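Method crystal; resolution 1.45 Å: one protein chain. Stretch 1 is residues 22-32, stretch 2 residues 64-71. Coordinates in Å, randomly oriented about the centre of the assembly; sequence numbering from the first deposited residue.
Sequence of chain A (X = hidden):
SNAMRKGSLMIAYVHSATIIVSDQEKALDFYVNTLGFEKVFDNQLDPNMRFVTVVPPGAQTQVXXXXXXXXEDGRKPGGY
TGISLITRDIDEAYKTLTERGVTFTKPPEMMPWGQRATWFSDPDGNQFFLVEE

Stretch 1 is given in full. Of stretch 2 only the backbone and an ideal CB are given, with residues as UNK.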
# COMPACT_ATOMS: atom_id res chain seq x y z
N SER A 22 3.36 -2.96 -16.68
CA SER A 22 3.79 -2.52 -18.02
C SER A 22 2.62 -2.15 -18.94
O SER A 22 2.80 -1.43 -19.94
CB SER A 22 4.63 -3.58 -18.66
OG SER A 22 3.97 -4.83 -18.75
N ASP A 23 1.43 -2.67 -18.62
CA ASP A 23 0.25 -2.53 -19.44
C ASP A 23 -0.94 -2.58 -18.52
O ASP A 23 -1.29 -3.60 -17.94
CB ASP A 23 0.24 -3.64 -20.52
CG ASP A 23 -0.87 -3.56 -21.50
OD1 ASP A 23 -2.01 -3.37 -21.08
OD2 ASP A 23 -0.62 -3.89 -22.74
N GLN A 24 -1.62 -1.45 -18.48
CA GLN A 24 -2.79 -1.33 -17.60
C GLN A 24 -3.93 -2.29 -17.95
O GLN A 24 -4.59 -2.84 -17.02
CB GLN A 24 -3.25 0.10 -17.39
CG GLN A 24 -2.25 1.03 -16.78
CD GLN A 24 -2.80 2.42 -16.61
OE1 GLN A 24 -3.06 3.10 -17.67
NE2 GLN A 24 -3.01 2.86 -15.45
N GLU A 25 -4.29 -2.43 -19.22
CA GLU A 25 -5.35 -3.34 -19.64
C GLU A 25 -5.06 -4.78 -19.29
O GLU A 25 -5.94 -5.50 -18.83
CB GLU A 25 -5.53 -3.19 -21.15
CG GLU A 25 -6.48 -2.11 -21.55
CD GLU A 25 -7.85 -2.14 -20.83
OE1 GLU A 25 -8.48 -3.21 -20.70
OE2 GLU A 25 -8.25 -1.11 -20.40
N LYS A 26 -3.83 -5.21 -19.56
CA LYS A 26 -3.45 -6.59 -19.24
C LYS A 26 -3.43 -6.80 -17.74
O LYS A 26 -3.84 -7.85 -17.24
CB LYS A 26 -2.10 -6.95 -19.82
CG LYS A 26 -2.19 -7.12 -21.33
CD LYS A 26 -0.85 -7.35 -21.93
CE LYS A 26 -0.94 -7.32 -23.45
NZ LYS A 26 -1.04 -8.70 -23.97
N ALA A 27 -2.97 -5.78 -17.01
CA ALA A 27 -2.96 -5.87 -15.54
C ALA A 27 -4.36 -5.98 -14.98
O ALA A 27 -4.66 -6.81 -14.12
CB ALA A 27 -2.16 -4.74 -14.92
N LEU A 28 -5.29 -5.20 -15.55
CA LEU A 28 -6.70 -5.31 -15.14
C LEU A 28 -7.19 -6.74 -15.35
O LEU A 28 -7.90 -7.30 -14.48
CB LEU A 28 -7.59 -4.35 -15.89
CG LEU A 28 -7.68 -2.93 -15.35
CD1 LEU A 28 -8.43 -2.05 -16.38
CD2 LEU A 28 -8.48 -3.00 -14.01
N ASP A 29 -6.88 -7.31 -16.51
CA ASP A 29 -7.37 -8.68 -16.78
C ASP A 29 -6.89 -9.62 -15.67
O ASP A 29 -7.62 -10.44 -15.18
CB ASP A 29 -6.90 -9.15 -18.13
CG ASP A 29 -7.52 -10.46 -18.60
OD1 ASP A 29 -8.69 -10.82 -18.29
OD2 ASP A 29 -6.77 -11.11 -19.36
N PHE A 30 -5.62 -9.52 -15.33
CA PHE A 30 -5.01 -10.38 -14.36
C PHE A 30 -5.68 -10.19 -12.96
O PHE A 30 -6.10 -11.13 -12.29
CB PHE A 30 -3.52 -10.16 -14.25
CG PHE A 30 -2.88 -11.04 -13.21
CD1 PHE A 30 -2.60 -12.38 -13.46
CD2 PHE A 30 -2.55 -10.55 -11.99
CE1 PHE A 30 -1.96 -13.17 -12.52
CE2 PHE A 30 -1.98 -11.33 -11.04
CZ PHE A 30 -1.67 -12.64 -11.31
N TYR A 31 -5.66 -8.96 -12.48
CA TYR A 31 -6.17 -8.67 -11.11
C TYR A 31 -7.67 -8.98 -11.02
O TYR A 31 -8.08 -9.47 -9.98
CB TYR A 31 -5.85 -7.22 -10.64
CG TYR A 31 -4.38 -7.12 -10.32
CD1 TYR A 31 -3.94 -7.41 -9.04
CD2 TYR A 31 -3.45 -6.83 -11.25
CE1 TYR A 31 -2.59 -7.47 -8.71
CE2 TYR A 31 -2.07 -6.86 -10.95
CZ TYR A 31 -1.62 -7.21 -9.69
OH TYR A 31 -0.30 -7.32 -9.35
N VAL A 32 -8.45 -8.65 -12.04
CA VAL A 32 -9.88 -8.84 -12.00
C VAL A 32 -10.21 -10.36 -12.26
O VAL A 32 -10.88 -11.03 -11.45
CB VAL A 32 -10.65 -7.91 -12.98
CG1 VAL A 32 -12.15 -8.32 -13.07
CG2 VAL A 32 -10.43 -6.47 -12.54
N UNK A 64 -3.67 0.66 -6.87
CA UNK A 64 -3.57 1.41 -8.11
C UNK A 64 -2.54 0.64 -9.04
O UNK A 64 -1.49 0.16 -8.59
CB UNK A 64 -3.13 2.85 -7.83
N UNK A 65 -2.98 0.54 -10.29
CA UNK A 65 -2.15 -0.12 -11.33
C UNK A 65 -1.48 0.98 -12.13
O UNK A 65 -2.01 1.47 -13.10
CB UNK A 65 -2.98 -1.03 -12.24
N UNK A 66 -0.31 1.39 -11.63
CA UNK A 66 0.45 2.50 -12.18
C UNK A 66 1.40 2.06 -13.31
O UNK A 66 1.68 0.88 -13.48
CB UNK A 66 1.25 3.18 -11.06
N UNK A 67 1.88 3.03 -14.06
CA UNK A 67 2.87 2.81 -15.12
C UNK A 67 4.19 3.47 -14.78
O UNK A 67 4.15 4.54 -14.11
CB UNK A 67 2.35 3.34 -16.46
N UNK A 68 5.32 2.97 -15.31
CA UNK A 68 6.54 3.69 -15.10
C UNK A 68 6.46 5.15 -15.49
O UNK A 68 7.08 6.05 -14.87
CB UNK A 68 7.67 3.01 -15.88
N UNK A 69 5.71 5.42 -16.55
CA UNK A 69 5.58 6.80 -17.02
C UNK A 69 4.92 7.79 -16.09
O UNK A 69 4.96 9.00 -16.32
CB UNK A 69 4.79 6.80 -18.33
N UNK A 70 4.23 7.26 -15.09
CA UNK A 70 3.67 8.12 -14.03
C UNK A 70 4.71 8.84 -13.21
O UNK A 70 4.38 9.81 -12.51
CB UNK A 70 2.80 7.29 -13.09
N UNK A 71 5.94 8.34 -13.22
CA UNK A 71 6.97 8.71 -12.26
C UNK A 71 8.24 9.28 -12.88
O UNK A 71 8.53 9.02 -14.01
CB UNK A 71 7.33 7.49 -11.42

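Position 64 lies in a strand, with phi/psi of -84/136°, and nothing of the helix stretch comes within 5.5 Å of its ideal CB. Stretch 1 therefore sets no demand here, and many residues would suit. The deposited residue is Ala-64, which makes no contact across the pair.

Position 65 is the one whose CA-to-CB bond points toward the helix. Its ideal CB lies 4.6 Å from Ala-27 CB and 5.0 Å from Gln-24 CG, and farther along the helix Leu-28 and the ring of Tyr-31 add more carbon. The small side chain of Ala-27 leaves room, and no charge is offered, so a mid-sized aliphatic residue, leucine, isoleucine or methionine, would fit. It is Leu-65, in the m, t rotamer. Its CD1 packs 4.0 Å from Ala-27 CB and 4.1 Å from Leu-28 CD2, while its CD2 sits over a face of the Tyr-31 ring, 4.2 Å from the centroid, in a CH-pi contact. The backbone here works too: Gln-24 NE2 donates to Leu-65 O at 2.9 Å with a nearly straight angle of 167°, a bond any residue type could accept through its carbonyl.

At position 66 the CB direction leads away from stretch 1, and phi/psi of -88/164° is open to most residues. Glycine is found, Gly-66, so nothing projects from this position.

Position 67 points sideways, its ideal CB 5.2 Å from Gln-24 CG, near the start of the helix. A flexible apolar chain could bend back to cover this turn, though a polar one might instead address the exposed carbonyl of Ser-22 or the amide of Gln-24. The residue is Leu-67, whose end comes nearer than its CB direction suggests: CD2 lies 3.7 Å from Ser-22 O, and CD1 3.8 Å from Gln-24 OE1.

Position 68 opens a 3-10 segment, and its phi of -52° suits proline, among others; Pro-68 occupies it. Position 69, out of reach of stretch 1, could take almost any residue compatible with a tight turn and holds Ser-69.

Position 70 points sideways, with its ideal CB far from stretch 1, so only a long side chain could reach the amide of Gln-24. Arginine or a large aromatic would be plausible. Trp-70 reaches it: CZ2 lies 3.7 Å from Gln-24 NE2, and a water accepts from Trp-70 NE1 (3.0 Å) while donating to Gln-24 OE1 (3.1 Å).

Position 71 is out of reach and unconstrained by stretch 1; it is Tyr-71.

Stretch 2, residues 64-71: ALGLPSWY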
# COMPACT_ATOMS: atom_id res chain seq x y z
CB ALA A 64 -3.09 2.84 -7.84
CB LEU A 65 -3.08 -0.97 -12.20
CG LEU A 65 -3.87 -2.09 -11.45
CD1 LEU A 65 -4.73 -2.89 -12.42
CD2 LEU A 65 -2.92 -2.99 -10.61
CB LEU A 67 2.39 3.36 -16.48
CG LEU A 67 1.21 2.62 -17.14
CD1 LEU A 67 0.64 3.47 -18.27
CD2 LEU A 67 1.59 1.22 -17.60
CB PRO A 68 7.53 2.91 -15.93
CG PRO A 68 7.00 1.53 -15.94
CD PRO A 68 5.52 1.68 -15.96
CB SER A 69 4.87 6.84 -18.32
OG SER A 69 3.56 6.29 -18.27
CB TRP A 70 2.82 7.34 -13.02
CG TRP A 70 1.48 6.81 -13.52
CD1 TRP A 70 0.98 6.75 -14.78
CD2 TRP A 70 0.46 6.25 -12.67
NE1 TRP A 70 -0.24 6.15 -14.79
CE2 TRP A 70 -0.62 5.86 -13.51
CE3 TRP A 70 0.39 6.01 -11.32
CZ2 TRP A 70 -1.80 5.32 -13.01
CZ3 TRP A 70 -0.82 5.46 -10.82
CH2 TRP A 70 -1.88 5.15 -11.65
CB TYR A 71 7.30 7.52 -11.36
CG TYR A 71 6.13 7.08 -10.54
CD1 TYR A 71 5.82 7.72 -9.37
CD2 TYR A 71 5.30 6.07 -10.95
CE1 TYR A 71 4.73 7.35 -8.62
CE2 TYR A 71 4.21 5.70 -10.21
CZ TYR A 71 3.93 6.35 -9.05
OH TYR A 71 2.86 6.03 -8.26
O HOH W 1 -1.83 5.90 -17.29
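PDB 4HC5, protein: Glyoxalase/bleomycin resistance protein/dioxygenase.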